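Local atomic coordinates of probable zinc protease PqqL (Escherichia coli, PDB entry 6OFT), a protein that probably acts as a periplasmic zinc metalloendopeptidase of the M16 family, the first half of the protein being present here. Residues T91-T96 and A155-L160; W280-Q285 and R407-I412. One frame throughout, in Å; residues are numbered along the deposited sequence.

Contact 1: T91-T96 and A155-L160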
ATOM      1  N   THR A  91     -12.297   1.585  -0.505  1.00 20.52           N
ATOM      2  CA  THR A  91     -12.363   0.406   0.342  1.00 20.68           C
ATOM      3  C   THR A  91     -11.222  -0.509  -0.062  1.00 24.58           C
ATOM      4  O   THR A  91     -11.070  -0.835  -1.244  1.00 24.55           O
ATOM      5  CB  THR A  91     -13.723  -0.311   0.233  1.00 22.43           C
ATOM      6  OG1 THR A  91     -14.763   0.634   0.428  1.00 18.55           O
ATOM      7  CG2 THR A  91     -13.870  -1.434   1.258  1.00 20.39           C
ATOM      8  N   SER A  92     -10.421  -0.926   0.914  1.00 19.66           N
ATOM      9  CA  SER A  92      -9.325  -1.852   0.642  1.00 18.86           C
ATOM     10  C   SER A  92      -9.562  -3.091   1.503  1.00 22.85           C
ATOM     11  O   SER A  92     -10.629  -3.239   2.106  1.00 22.20           O
ATOM     12  CB  SER A  92      -7.981  -1.200   0.968  1.00 19.84           C
ATOM     13  OG  SER A  92      -7.839  -0.972   2.365  1.00 28.20           O
ATOM     14  N   TYR A  93      -8.578  -3.977   1.565  1.00 20.83           N
ATOM     15  CA  TYR A  93      -8.657  -5.168   2.409  1.00 20.85           C
ATOM     16  C   TYR A  93      -8.733  -4.777   3.890  1.00 24.63           C
ATOM     17  O   TYR A  93      -9.450  -5.399   4.657  1.00 25.74           O
ATOM     18  CB  TYR A  93      -7.377  -6.002   2.217  1.00 22.31           C
ATOM     19  CG  TYR A  93      -7.223  -6.594   0.841  1.00 24.74           C
ATOM     20  CD1 TYR A  93      -7.893  -7.759   0.484  1.00 26.36           C
ATOM     21  CD2 TYR A  93      -6.358  -6.023  -0.093  1.00 26.45           C
ATOM     22  CE1 TYR A  93      -7.737  -8.324  -0.779  1.00 27.01           C
ATOM     23  CE2 TYR A  93      -6.209  -6.571  -1.368  1.00 27.61           C
ATOM     24  CZ  TYR A  93      -6.889  -7.731  -1.699  1.00 31.90           C
ATOM     25  OH  TYR A  93      -6.727  -8.311  -2.930  1.00 34.62           O
ATOM     26  N   ASP A  94      -7.992  -3.740   4.271  1.00 21.92           N
ATOM     27  CA  ASP A  94      -7.758  -3.298   5.648  1.00 22.18           C
ATOM     28  C   ASP A  94      -8.609  -2.161   6.177  1.00 23.29           C
ATOM     29  O   ASP A  94      -8.691  -1.995   7.392  1.00 21.99           O
ATOM     30  CB  ASP A  94      -6.281  -2.884   5.790  1.00 24.04           C
ATOM     31  CG  ASP A  94      -5.294  -3.845   5.181  1.00 35.10           C
ATOM     32  OD1 ASP A  94      -5.290  -5.028   5.584  1.00 37.20           O
ATOM     33  OD2 ASP A  94      -4.533  -3.423   4.301  1.00 41.16           O
ATOM     34  N   GLU A  95      -9.158  -1.320   5.289  1.00 18.95           N
ATOM     35  CA  GLU A  95      -9.878  -0.131   5.733  1.00 19.38           C
ATOM     36  C   GLU A  95     -10.839   0.432   4.697  1.00 24.27           C
ATOM     37  O   GLU A  95     -10.796   0.069   3.510  1.00 22.83           O
ATOM     38  CB  GLU A  95      -8.856   0.987   6.103  1.00 20.25           C
ATOM     39  CG  GLU A  95      -7.954   1.374   4.944  1.00 23.92           C
ATOM     40  CD  GLU A  95      -6.860   2.397   5.168  1.00 32.95           C
ATOM     41  OE1 GLU A  95      -6.786   2.989   6.267  1.00 34.95           O
ATOM     42  OE2 GLU A  95      -6.073   2.613   4.221  1.00 28.55           O
ATOM     43  N   THR A  96     -11.663   1.381   5.164  1.00 20.16           N
ATOM     44  CA  THR A  96     -12.584   2.168   4.355  1.00 19.92           C
ATOM     45  C   THR A  96     -12.264   3.598   4.747  1.00 21.38           C
ATOM     46  O   THR A  96     -12.243   3.910   5.938  1.00 20.56           O
ATOM     47  CB  THR A  96     -14.051   1.824   4.632  1.00 22.10           C
ATOM     48  OG1 THR A  96     -14.204   0.413   4.734  1.00 26.07           O
ATOM     49  CG2 THR A  96     -14.956   2.346   3.548  1.00 16.62           C
ATOM     50  N   ALA A 155      -3.920 -13.035 -12.589  1.00 27.63           N
ATOM     51  CA  ALA A 155      -3.059 -14.177 -12.944  1.00 27.58           C
ATOM     52  C   ALA A 155      -1.960 -14.430 -11.891  1.00 29.28           C
ATOM     53  O   ALA A 155      -1.655 -15.587 -11.595  1.00 27.63           O
ATOM     54  CB  ALA A 155      -2.431 -13.968 -14.315  1.00 28.61           C
ATOM     55  N   ARG A 156      -1.363 -13.347 -11.344  1.00 25.52           N
ATOM     56  CA  ARG A 156      -0.310 -13.398 -10.319  1.00 23.83           C
ATOM     57  C   ARG A 156      -0.866 -13.777  -8.949  1.00 26.79           C
ATOM     58  O   ARG A 156      -0.151 -14.368  -8.130  1.00 24.70           O
ATOM     59  CB  ARG A 156       0.362 -12.016 -10.224  1.00 23.05           C
ATOM     60  CG  ARG A 156       1.625 -11.958  -9.346  1.00 24.51           C
ATOM     61  CD  ARG A 156       2.324 -10.616  -9.414  1.00 23.26           C
ATOM     62  NE  ARG A 156       2.931 -10.403 -10.730  1.00 27.30           N
ATOM     63  CZ  ARG A 156       2.721  -9.337 -11.492  1.00 38.45           C
ATOM     64  NH1 ARG A 156       1.934  -8.356 -11.072  1.00 29.61           N
ATOM     65  NH2 ARG A 156       3.303  -9.241 -12.679  1.00 27.52           N
ATOM     66  N   ARG A 157      -2.131 -13.367  -8.684  1.00 24.84           N
ATOM     67  CA  ARG A 157      -2.860 -13.480  -7.422  1.00 23.87           C
ATOM     68  C   ARG A 157      -2.722 -14.812  -6.690  1.00 26.23           C
ATOM     69  O   ARG A 157      -2.359 -14.751  -5.513  1.00 25.37           O
ATOM     70  CB  ARG A 157      -4.348 -13.148  -7.625  1.00 27.55           C
ATOM     71  CG  ARG A 157      -4.915 -12.357  -6.498  1.00 34.16           C
ATOM     72  CD  ARG A 157      -6.286 -11.820  -6.812  1.00 34.92           C
ATOM     73  NE  ARG A 157      -6.798 -11.128  -5.634  1.00 31.81           N
ATOM     74  CZ  ARG A 157      -7.439 -11.737  -4.650  1.00 40.91           C
ATOM     75  NH1 ARG A 157      -7.704 -13.030  -4.727  1.00 34.92           N
ATOM     76  NH2 ARG A 157      -7.839 -11.051  -3.589  1.00 28.11           N
ATOM     77  N   PRO A 158      -2.994 -16.011  -7.298  1.00 24.10           N
ATOM     78  CA  PRO A 158      -2.877 -17.262  -6.525  1.00 23.97           C
ATOM     79  C   PRO A 158      -1.466 -17.552  -6.016  1.00 27.22           C
ATOM     80  O   PRO A 158      -1.307 -18.207  -4.984  1.00 28.59           O
ATOM     81  CB  PRO A 158      -3.354 -18.330  -7.515  1.00 25.95           C
ATOM     82  CG  PRO A 158      -4.177 -17.585  -8.506  1.00 30.36           C
ATOM     83  CD  PRO A 158      -3.472 -16.300  -8.669  1.00 25.71           C
ATOM     84  N   PHE A 159      -0.453 -17.082  -6.753  1.00 22.39           N
ATOM     85  CA  PHE A 159       0.960 -17.254  -6.429  1.00 21.61           C
ATOM     86  C   PHE A 159       1.351 -16.302  -5.305  1.00 25.29           C
ATOM     87  O   PHE A 159       1.891 -16.728  -4.276  1.00 22.47           O
ATOM     88  CB  PHE A 159       1.847 -17.018  -7.675  1.00 22.75           C
ATOM     89  CG  PHE A 159       1.566 -17.959  -8.828  1.00 24.09           C
ATOM     90  CD1 PHE A 159       0.552 -17.685  -9.743  1.00 25.56           C
ATOM     91  CD2 PHE A 159       2.295 -19.136  -8.981  1.00 24.21           C
ATOM     92  CE1 PHE A 159       0.262 -18.583 -10.784  1.00 26.41           C
ATOM     93  CE2 PHE A 159       1.999 -20.030 -10.016  1.00 26.74           C
ATOM     94  CZ  PHE A 159       0.987 -19.748 -10.911  1.00 24.51           C
ATOM     95  N   LEU A 160       1.038 -15.021  -5.503  1.00 23.16           N
ATOM     96  CA  LEU A 160       1.363 -13.946  -4.576  1.00 23.81           C
ATOM     97  C   LEU A 160       0.604 -14.034  -3.250  1.00 27.45           C
ATOM     98  O   LEU A 160       1.209 -13.815  -2.198  1.00 27.73           O
ATOM     99  CB  LEU A 160       1.082 -12.598  -5.280  1.00 24.01           C
ATOM    100  CG  LEU A 160       1.769 -11.322  -4.769  1.00 28.20           C
ATOM    101  CD1 LEU A 160       3.294 -11.455  -4.760  1.00 27.77           C
ATOM    102  CD2 LEU A 160       1.392 -10.150  -5.653  1.00 28.92           C
TER
HETATM  103  O   HOH W   1      -5.987  -8.018  -5.864  1.00 43.09           O
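The phenol oxygen of Tyr93 is gripped twice, once by Arg157 and once by a water. Arg157 NH2 donates to Tyr93 OH over 3.0 Å, with an N-H...O angle of 158°. The water lies 3.0 Å from Tyr93 OH and takes a hydrogen bond from Arg157 NE over 3.2 Å. It therefore bridges the two side chains beside the direct bond. The two side chains come from opposite directions and meet at their edges. Tyr93 OH lies close to the guanidinium plane, and the ring and guanidinium planes are only 22° apart. The nearest CA atoms, those of Tyr93 and Arg157, are 14.1 Å apart, and each side chain covers about half of that gap. The Arg157 chain, extended from CG to NE, brings its guanidinium to the phenol oxygen. Tyr93 sits in the turn of the hairpin between strands 87-91 and 96-103, in the M16 peptidase domain. There Ser92 OG accepts from Glu95 N at 3.2 Å, an ST motif within the turn. The side chain of Tyr93 is about 11 Å from that of His54, a predicted zinc ligand. Arg157 belongs to helix 148-160. NH1 of its guanidinium donates to the backbone oxygen of Leu167. A weak bond from NH2 to the backbone oxygen of Asn166 adds to this, and together they probably limit rotation of the group.

Contact 2: W280-Q285 and R407-I412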
ATOM      1  N   TRP A 280      16.227  -4.858   4.413  1.00 24.96           N
ATOM      2  CA  TRP A 280      15.521  -5.344   3.209  1.00 25.77           C
ATOM      3  C   TRP A 280      15.510  -4.273   2.133  1.00 27.66           C
ATOM      4  O   TRP A 280      15.708  -4.592   0.969  1.00 28.93           O
ATOM      5  CB  TRP A 280      14.078  -5.814   3.494  1.00 25.03           C
ATOM      6  CG  TRP A 280      13.966  -7.052   4.330  1.00 26.82           C
ATOM      7  CD1 TRP A 280      13.303  -7.175   5.516  1.00 29.92           C
ATOM      8  CD2 TRP A 280      14.562  -8.334   4.066  1.00 27.26           C
ATOM      9  NE1 TRP A 280      13.450  -8.451   6.012  1.00 30.45           N
ATOM     10  CE2 TRP A 280      14.224  -9.182   5.145  1.00 31.84           C
ATOM     11  CE3 TRP A 280      15.354  -8.852   3.014  1.00 28.96           C
ATOM     12  CZ2 TRP A 280      14.640 -10.523   5.204  1.00 31.40           C
ATOM     13  CZ3 TRP A 280      15.789 -10.167   3.084  1.00 30.86           C
ATOM     14  CH2 TRP A 280      15.422 -10.994   4.160  1.00 31.86           C
ATOM     15  N   SER A 281      15.295  -3.006   2.532  1.00 23.18           N
ATOM     16  CA  SER A 281      15.261  -1.825   1.671  1.00 22.76           C
ATOM     17  C   SER A 281      16.619  -1.597   1.007  1.00 28.96           C
ATOM     18  O   SER A 281      16.674  -1.248  -0.172  1.00 28.57           O
ATOM     19  CB  SER A 281      14.868  -0.597   2.489  1.00 25.92           C
ATOM     20  OG  SER A 281      14.914   0.583   1.705  1.00 34.08           O
ATOM     21  N   MET A 282      17.711  -1.800   1.765  1.00 26.72           N
ATOM     22  CA  MET A 282      19.062  -1.632   1.246  1.00 27.29           C
ATOM     23  C   MET A 282      19.454  -2.738   0.297  1.00 31.54           C
ATOM     24  O   MET A 282      20.064  -2.429  -0.716  1.00 32.98           O
ATOM     25  CB  MET A 282      20.078  -1.445   2.357  1.00 29.60           C
ATOM     26  CG  MET A 282      20.114  -0.005   2.798  1.00 33.27           C
ATOM     27  SD  MET A 282      21.288   0.271   4.092  1.00 37.33           S
ATOM     28  CE  MET A 282      20.780   1.860   4.604  1.00 34.03           C
ATOM     29  N   LEU A 283      19.042  -4.003   0.574  1.00 27.40           N
ATOM     30  CA  LEU A 283      19.301  -5.139  -0.323  1.00 26.93           C
ATOM     31  C   LEU A 283      18.651  -4.887  -1.678  1.00 31.45           C
ATOM     32  O   LEU A 283      19.280  -5.116  -2.709  1.00 31.06           O
ATOM     33  CB  LEU A 283      18.808  -6.466   0.272  1.00 26.49           C
ATOM     34  CG  LEU A 283      19.717  -7.160   1.293  1.00 30.67           C
ATOM     35  CD1 LEU A 283      19.059  -8.393   1.833  1.00 30.25           C
ATOM     36  CD2 LEU A 283      21.085  -7.539   0.693  1.00 31.70           C
ATOM     37  N   VAL A 284      17.408  -4.356  -1.657  1.00 29.59           N
ATOM     38  CA  VAL A 284      16.592  -3.990  -2.822  1.00 29.58           C
ATOM     39  C   VAL A 284      17.309  -2.871  -3.592  1.00 35.20           C
ATOM     40  O   VAL A 284      17.551  -3.019  -4.796  1.00 36.59           O
ATOM     41  CB  VAL A 284      15.132  -3.624  -2.377  1.00 32.93           C
ATOM     42  CG1 VAL A 284      14.422  -2.705  -3.370  1.00 33.13           C
ATOM     43  CG2 VAL A 284      14.302  -4.875  -2.108  1.00 31.83           C
ATOM     44  N   GLN A 285      17.706  -1.791  -2.889  1.00 30.76           N
ATOM     45  CA  GLN A 285      18.407  -0.671  -3.513  1.00 30.74           C
ATOM     46  C   GLN A 285      19.756  -1.071  -4.121  1.00 33.82           C
ATOM     47  O   GLN A 285      20.069  -0.630  -5.225  1.00 34.89           O
ATOM     48  CB  GLN A 285      18.590   0.513  -2.549  1.00 32.18           C
ATOM     49  CG  GLN A 285      19.213   1.738  -3.255  1.00 41.98           C
ATOM     50  CD  GLN A 285      19.160   3.019  -2.466  1.00 55.06           C
ATOM     51  OE1 GLN A 285      18.477   3.123  -1.443  1.00 43.74           O
ATOM     52  NE2 GLN A 285      19.878   4.034  -2.945  1.00 45.84           N
ATOM     53  N   ARG A 407      22.197   7.024  12.981  1.00 31.46           N
ATOM     54  CA  ARG A 407      22.622   6.220  14.122  1.00 30.98           C
ATOM     55  C   ARG A 407      22.410   4.699  13.941  1.00 32.90           C
ATOM     56  O   ARG A 407      23.324   3.937  14.210  1.00 32.35           O
ATOM     57  CB  ARG A 407      21.939   6.724  15.400  1.00 30.19           C
ATOM     58  CG  ARG A 407      22.260   5.902  16.649  1.00 40.19           C
ATOM     59  CD  ARG A 407      21.669   6.513  17.894  1.00 43.80           C
ATOM     60  NE  ARG A 407      20.211   6.561  17.842  1.00 43.30           N
ATOM     61  CZ  ARG A 407      19.417   5.625  18.344  1.00 55.93           C
ATOM     62  NH1 ARG A 407      19.934   4.558  18.945  1.00 41.24           N
ATOM     63  NH2 ARG A 407      18.102   5.749  18.256  1.00 44.57           N
ATOM     64  N   LEU A 408      21.209   4.258  13.563  1.00 28.52           N
ATOM     65  CA  LEU A 408      20.916   2.824  13.451  1.00 27.65           C
ATOM     66  C   LEU A 408      21.543   2.133  12.236  1.00 32.37           C
ATOM     67  O   LEU A 408      21.837   0.935  12.324  1.00 31.53           O
ATOM     68  CB  LEU A 408      19.410   2.536  13.515  1.00 26.67           C
ATOM     69  CG  LEU A 408      18.717   2.918  14.838  1.00 30.76           C
ATOM     70  CD1 LEU A 408      17.238   2.624  14.768  1.00 29.80           C
ATOM     71  CD2 LEU A 408      19.349   2.197  16.049  1.00 30.29           C
ATOM     72  N   TRP A 409      21.762   2.861  11.117  1.00 29.48           N
ATOM     73  CA  TRP A 409      22.363   2.251   9.925  1.00 29.39           C
ATOM     74  C   TRP A 409      23.818   1.830  10.137  1.00 31.46           C
ATOM     75  O   TRP A 409      24.319   1.047   9.339  1.00 29.64           O
ATOM     76  CB  TRP A 409      22.242   3.142   8.678  1.00 28.56           C
ATOM     77  CG  TRP A 409      20.862   3.319   8.109  1.00 29.21           C
ATOM     78  CD1 TRP A 409      19.734   2.633   8.446  1.00 31.76           C
ATOM     79  CD2 TRP A 409      20.485   4.222   7.058  1.00 29.11           C
ATOM     80  NE1 TRP A 409      18.677   3.051   7.673  1.00 31.04           N
ATOM     81  CE2 TRP A 409      19.107   4.030   6.816  1.00 32.54           C
ATOM     82  CE3 TRP A 409      21.181   5.178   6.294  1.00 30.70           C
ATOM     83  CZ2 TRP A 409      18.405   4.765   5.854  1.00 31.85           C
ATOM     84  CZ3 TRP A 409      20.486   5.901   5.336  1.00 31.94           C
ATOM     85  CH2 TRP A 409      19.113   5.701   5.132  1.00 32.13           C
ATOM     86  N   GLN A 410      24.484   2.279  11.230  1.00 28.47           N
ATOM     87  CA  GLN A 410      25.867   1.854  11.485  1.00 29.18           C
ATOM     88  C   GLN A 410      25.914   0.376  11.959  1.00 31.13           C
ATOM     89  O   GLN A 410      26.967  -0.261  11.913  1.00 31.04           O
ATOM     90  CB  GLN A 410      26.637   2.836  12.395  1.00 32.39           C
ATOM     91  CG  GLN A 410      26.138   2.977  13.828  1.00 55.59           C
ATOM     92  CD  GLN A 410      26.452   4.325  14.455  1.00 73.42           C
ATOM     93  OE1 GLN A 410      26.218   5.399  13.881  1.00 69.22           O
ATOM     94  NE2 GLN A 410      26.953   4.301  15.677  1.00 63.20           N
ATOM     95  N   GLN A 411      24.744  -0.187  12.303  1.00 25.70           N
ATOM     96  CA  GLN A 411      24.582  -1.604  12.639  1.00 25.01           C
ATOM     97  C   GLN A 411      24.407  -2.450  11.349  1.00 26.45           C
ATOM     98  O   GLN A 411      24.438  -3.680  11.408  1.00 24.82           O
ATOM     99  CB  GLN A 411      23.370  -1.795  13.572  1.00 26.39           C
ATOM    100  CG  GLN A 411      23.712  -1.450  15.010  1.00 39.53           C
ATOM    101  CD  GLN A 411      22.512  -1.514  15.892  1.00 49.33           C
ATOM    102  OE1 GLN A 411      22.010  -2.591  16.213  1.00 42.73           O
ATOM    103  NE2 GLN A 411      22.021  -0.356  16.297  1.00 42.57           N
ATOM    104  N   ILE A 412      24.203  -1.786  10.196  1.00 21.93           N
ATOM    105  CA  ILE A 412      24.045  -2.466   8.899  1.00 21.04           C
ATOM    106  C   ILE A 412      25.409  -2.565   8.238  1.00 24.51           C
ATOM    107  O   ILE A 412      26.038  -1.545   7.959  1.00 25.42           O
ATOM    108  CB  ILE A 412      22.980  -1.772   8.009  1.00 23.53           C
ATOM    109  CG1 ILE A 412      21.620  -1.705   8.761  1.00 23.55           C
ATOM    110  CG2 ILE A 412      22.852  -2.474   6.622  1.00 24.05           C
ATOM    111  CD1 ILE A 412      20.598  -0.792   8.143  1.00 28.17           C
TER
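Residues 280-285 are a regular helical piece within helix 271-296. Residues 407-412 are helical at the start and include a 3-10 segment at 409-411, where Ile412 N bonds to Trp409 O at 3.0 Å. The nearest CA atoms, those of Met282 and Ile412, are 9.2 Å apart, and side chains bridge the gap. Met282 does the bridging. Its chain is extended beyond CG (chi3 -166°), which carries the methyl across to Trp409. CE sits over one face of the indole, 3.4 Å from Trp409 CD2. It makes a CH-pi contact with the five-membered ring, 3.6 Å from the centroid and 18° off the ring normal. The sulfur stands farther back over the same ring, completing a Met-aromatic contact. Met282 SD also lies 4.0 Å from the branch methyl CG2 of Ile412. Helix 352-371 closes the packing: Val358 touches Met282, while Leu363 and Leu366 touch Trp409. Lys359 NZ of that helix hydrogen-bonds to the backbone oxygens of Trp409 and Ile412. No hydrogen bond joins the two segments directly. Their direct contact is apolar and probably rests largely on dispersion, with the CE methyl on the indole face and the sulfur beside Ile412.

Contact 1 is a surface contact and contact 2 a buried one. They share no helix or strand, and no atoms touch between them: the nearest are about 13 Å apart. Contact 1 joins a hairpin turn of the six-stranded sheet to helix 148-160, a helix that also packs on strands 242-248 and 256-264 of the five-stranded sheet. Contact 2 lies among the helices that accompany that second sheet, away from the predicted zinc site. Their chemistry follows their places. A direct polar bond and a water span the wide gap at the surface, whereas sulfur, methyl and ring surfaces meet in the interior between helices.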